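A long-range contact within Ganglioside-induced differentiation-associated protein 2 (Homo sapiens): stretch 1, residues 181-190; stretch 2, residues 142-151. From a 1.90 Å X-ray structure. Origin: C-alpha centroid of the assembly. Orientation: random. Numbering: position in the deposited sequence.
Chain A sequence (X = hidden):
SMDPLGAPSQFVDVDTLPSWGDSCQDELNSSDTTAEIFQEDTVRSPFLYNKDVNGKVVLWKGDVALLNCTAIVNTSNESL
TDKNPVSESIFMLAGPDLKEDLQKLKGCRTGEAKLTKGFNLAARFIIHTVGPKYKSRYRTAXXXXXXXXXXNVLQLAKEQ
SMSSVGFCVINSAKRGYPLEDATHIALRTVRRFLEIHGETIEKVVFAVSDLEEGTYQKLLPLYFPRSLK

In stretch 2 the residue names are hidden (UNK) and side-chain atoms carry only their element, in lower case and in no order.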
# COMPACT_ATOMS: atom_id res chain seq x y z
N ASP A 181 14.26 4.22 -5.16
CA ASP A 181 14.48 2.78 -5.03
C ASP A 181 13.26 2.08 -4.46
O ASP A 181 12.85 1.07 -4.96
CB ASP A 181 15.67 2.50 -4.09
CG ASP A 181 17.00 2.90 -4.68
OD1 ASP A 181 17.14 2.89 -5.93
OD2 ASP A 181 17.91 3.18 -3.89
N ALA A 182 12.70 2.64 -3.40
CA ALA A 182 11.54 2.07 -2.73
C ALA A 182 10.35 1.96 -3.67
O ALA A 182 9.64 0.95 -3.66
CB ALA A 182 11.14 2.90 -1.53
N THR A 183 10.14 3.00 -4.45
CA THR A 183 9.03 3.06 -5.40
C THR A 183 9.17 2.04 -6.52
O THR A 183 8.17 1.45 -6.94
CB THR A 183 8.87 4.49 -5.97
OG1 THR A 183 8.73 5.44 -4.89
CG2 THR A 183 7.67 4.57 -6.82
N HIS A 184 10.39 1.75 -6.97
CA HIS A 184 10.56 0.66 -7.93
C HIS A 184 10.08 -0.65 -7.36
O HIS A 184 9.43 -1.42 -8.04
CB HIS A 184 12.02 0.45 -8.30
CG HIS A 184 12.54 1.43 -9.28
ND1 HIS A 184 12.31 1.31 -10.63
CD2 HIS A 184 13.30 2.53 -9.11
CE1 HIS A 184 12.91 2.30 -11.26
NE2 HIS A 184 13.51 3.06 -10.36
N ILE A 185 10.43 -0.91 -6.11
CA ILE A 185 10.02 -2.16 -5.46
C ILE A 185 8.51 -2.24 -5.35
O ILE A 185 7.90 -3.24 -5.70
CB ILE A 185 10.71 -2.32 -4.08
CG1 ILE A 185 12.23 -2.42 -4.31
CG2 ILE A 185 10.16 -3.52 -3.35
CD1 ILE A 185 13.08 -2.29 -3.06
N ALA A 186 7.89 -1.16 -4.89
CA ALA A 186 6.44 -1.13 -4.72
C ALA A 186 5.73 -1.42 -6.06
O ALA A 186 4.88 -2.32 -6.15
CB ALA A 186 6.00 0.22 -4.17
N LEU A 187 6.09 -0.69 -7.10
CA LEU A 187 5.40 -0.84 -8.38
C LEU A 187 5.68 -2.18 -9.05
O LEU A 187 4.78 -2.80 -9.61
CB LEU A 187 5.76 0.31 -9.31
CG LEU A 187 5.39 1.70 -8.79
CD1 LEU A 187 5.82 2.75 -9.79
CD2 LEU A 187 3.90 1.76 -8.54
N ARG A 188 6.94 -2.60 -9.02
CA ARG A 188 7.31 -3.88 -9.64
C ARG A 188 6.56 -5.05 -8.99
O ARG A 188 5.99 -5.93 -9.66
CB ARG A 188 8.83 -4.07 -9.52
CG ARG A 188 9.37 -5.31 -10.21
CD ARG A 188 10.90 -5.31 -10.11
NE ARG A 188 11.28 -5.56 -8.72
CZ ARG A 188 12.32 -5.03 -8.09
NH1 ARG A 188 13.15 -4.21 -8.71
NH2 ARG A 188 12.53 -5.35 -6.82
N THR A 189 6.49 -5.03 -7.67
CA THR A 189 5.82 -6.10 -6.93
C THR A 189 4.34 -6.15 -7.23
O THR A 189 3.72 -7.24 -7.43
CB THR A 189 6.06 -5.92 -5.41
OG1 THR A 189 7.46 -5.80 -5.17
CG2 THR A 189 5.47 -7.04 -4.62
N VAL A 190 3.70 -4.99 -7.26
CA VAL A 190 2.28 -4.97 -7.56
C VAL A 190 2.03 -5.37 -9.02
O VAL A 190 1.06 -6.06 -9.32
CB VAL A 190 1.65 -3.58 -7.26
CG1 VAL A 190 0.26 -3.46 -7.82
CG2 VAL A 190 1.63 -3.30 -5.77
N UNK A 142 17.28 -4.69 3.38
CA UNK A 142 16.19 -3.70 3.33
C UNK A 142 15.31 -3.97 2.10
O UNK A 142 14.08 -3.87 2.18
c UNK A 142 16.76 -2.27 3.26
N UNK A 143 15.95 -4.29 0.97
CA UNK A 143 15.21 -4.59 -0.28
C UNK A 143 14.30 -5.80 -0.10
O UNK A 143 13.13 -5.78 -0.48
c UNK A 143 16.18 -4.83 -1.46
o UNK A 143 18.49 -2.66 -3.42
c UNK A 143 18.06 -3.71 -2.89
c UNK A 143 16.88 -3.55 -1.90
o UNK A 143 18.55 -4.82 -3.16
N UNK A 144 14.86 -6.83 0.53
CA UNK A 144 14.13 -8.05 0.83
C UNK A 144 12.95 -7.78 1.77
O UNK A 144 11.82 -8.25 1.52
c UNK A 144 15.08 -9.13 1.39
o UNK A 144 14.35 -10.25 1.87
N UNK A 145 13.18 -7.01 2.83
CA UNK A 145 12.10 -6.66 3.74
C UNK A 145 11.00 -5.83 3.09
O UNK A 145 9.82 -6.09 3.30
o UNK A 145 13.29 -6.69 5.80
c UNK A 145 12.62 -5.88 4.93
N UNK A 146 11.36 -4.82 2.32
CA UNK A 146 10.33 -3.98 1.72
C UNK A 146 9.52 -4.80 0.72
O UNK A 146 8.30 -4.70 0.64
c UNK A 146 9.94 -1.67 0.56
c UNK A 146 10.93 -2.75 1.03
c UNK A 146 10.67 -0.61 -0.23
c UNK A 146 9.19 -1.07 1.75
N UNK A 147 10.22 -5.61 -0.07
CA UNK A 147 9.55 -6.51 -0.99
C UNK A 147 8.53 -7.40 -0.26
O UNK A 147 7.39 -7.57 -0.71
c UNK A 147 9.08 -8.29 -3.49
c UNK A 147 8.45 -9.35 -4.14
c UNK A 147 10.13 -9.81 -1.99
c UNK A 147 8.69 -10.65 -3.73
c UNK A 147 9.94 -8.51 -2.41
o UNK A 147 8.06 -11.73 -4.33
c UNK A 147 10.59 -7.38 -1.71
c UNK A 147 9.52 -10.88 -2.65
N UNK A 148 8.93 -7.96 0.87
CA UNK A 148 8.06 -8.81 1.67
C UNK A 148 6.85 -8.06 2.19
O UNK A 148 5.77 -8.61 2.22
o UNK A 148 9.71 -10.43 2.23
c UNK A 148 8.82 -9.49 2.81
N UNK A 149 7.03 -6.81 2.63
CA UNK A 149 5.87 -6.00 2.99
C UNK A 149 4.80 -6.00 1.89
O UNK A 149 3.64 -6.28 2.16
c UNK A 149 6.29 -4.55 3.27
s UNK A 149 7.27 -4.37 4.76
N UNK A 150 5.19 -5.60 0.68
CA UNK A 150 4.23 -5.49 -0.41
C UNK A 150 3.63 -6.88 -0.79
O UNK A 150 2.44 -7.01 -0.97
c UNK A 150 6.12 -1.36 -0.73
c UNK A 150 4.87 -4.83 -1.63
c UNK A 150 5.03 -0.60 -1.09
c UNK A 150 4.95 -3.35 -1.50
c UNK A 150 6.06 -2.73 -0.90
c UNK A 150 3.87 -2.56 -1.84
o UNK A 150 5.04 0.73 -0.90
c UNK A 150 3.89 -1.19 -1.65
N UNK A 151 4.48 -7.88 -0.84
CA UNK A 151 4.08 -9.27 -1.15
C UNK A 151 3.08 -9.81 -0.10
O UNK A 151 2.05 -10.40 -0.42
n UNK A 151 5.31 -13.83 -0.35
c UNK A 151 5.17 -11.59 -1.39
c UNK A 151 5.14 -12.40 -0.10
c UNK A 151 5.17 -14.80 0.56
c UNK A 151 5.35 -10.10 -1.15
n UNK A 151 4.83 -14.52 1.81
n UNK A 151 5.37 -16.07 0.21

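Position 142 carries a single side-chain carbon, set sideways to the other helix and making no contact with stretch 1; one carbon makes it Ala-142. Position 143 has three carbons in a row, the third bearing two oxygens, a carboxylate on a two-carbon arm. Its contact is aliphatic, since its second carbon lies 4.2 Å from CD1 of Ile-185, while the charged end stays at the partly exposed margin: Glu-143.

Position 144 shows one carbon and one oxygen, and its CA-to-CB bond points away from stretch 1, so a small hydroxyl residue: Ser-144. Position 145 repeats that pattern, out of reach of the partner: Ser-145, whose OG is hydrogen-bonded just outside the stretch.

Position 146 has four carbons forked at the second, and its CA-to-CB bond points toward the other helix. One terminal methyl carbon contacts two residues, lying 3.8 Å from CB of Ala-182 and 4.1 Å from CD1 of Ile-185. The fork, one carbon beyond CB, gives Leu-146, and that methyl is CD2.

At position 147 one carbon leads to a six-carbon ring bearing an oxygen. CB points sideways, but the ring comes nearer, and its edge meets Thr-189, with a ring carbon of 147 3.4 Å from OG1 of Thr-189. Closer to the backbone, CA of 147 sits 3.9 Å from CG2 of Ile-185. This is Tyr-147.

Position 148 is one carbon and one oxygen again, its CA-to-CB bond pointing away: Ser-148. Position 149 swaps the oxygen for sulfur, out of reach of stretch 1: Cys-149.

Position 150 has a second six-carbon ring bearing an oxygen, and its CA-to-CB bond points toward the partner. CB of Ala-186 lies over one ring face, 3.8 Å from the ring centroid of 150, a CH-pi contact. The residue is Tyr-150, and its hydroxyl is hydrogen-bonded elsewhere in the structure.

Position 151 runs three carbons, a nitrogen, then a carbon with two more nitrogens, a guanidinium. Its end leads away, leaving its backbone N 4.0 Å from CG2 of Thr-189: Arg-151.

The contact works by shape, with no hydrogen bond crossing it. The helices run 40° apart in direction, their axes 9.4 Å apart at closest, and bury 427 Å². Alanines at 182 and 186 leave room for Leu-146 and the Tyr-150 ring, while Ile-185 fills the space beside Leu-146 and Tyr-147. Thr-189 satisfies its hydroxyl within its own helix, OG1 donating to O of Ile-185 at 2.7 Å, and packs CG2 3.8 Å from CB of Tyr-150. The rule at the two alanines is small against large, and the hydroxyls of Thr-189 and Tyr-150 are satisfied without a hydrogen bond across the stretches.

Stretch 2 142-151: AESSLYSCYR
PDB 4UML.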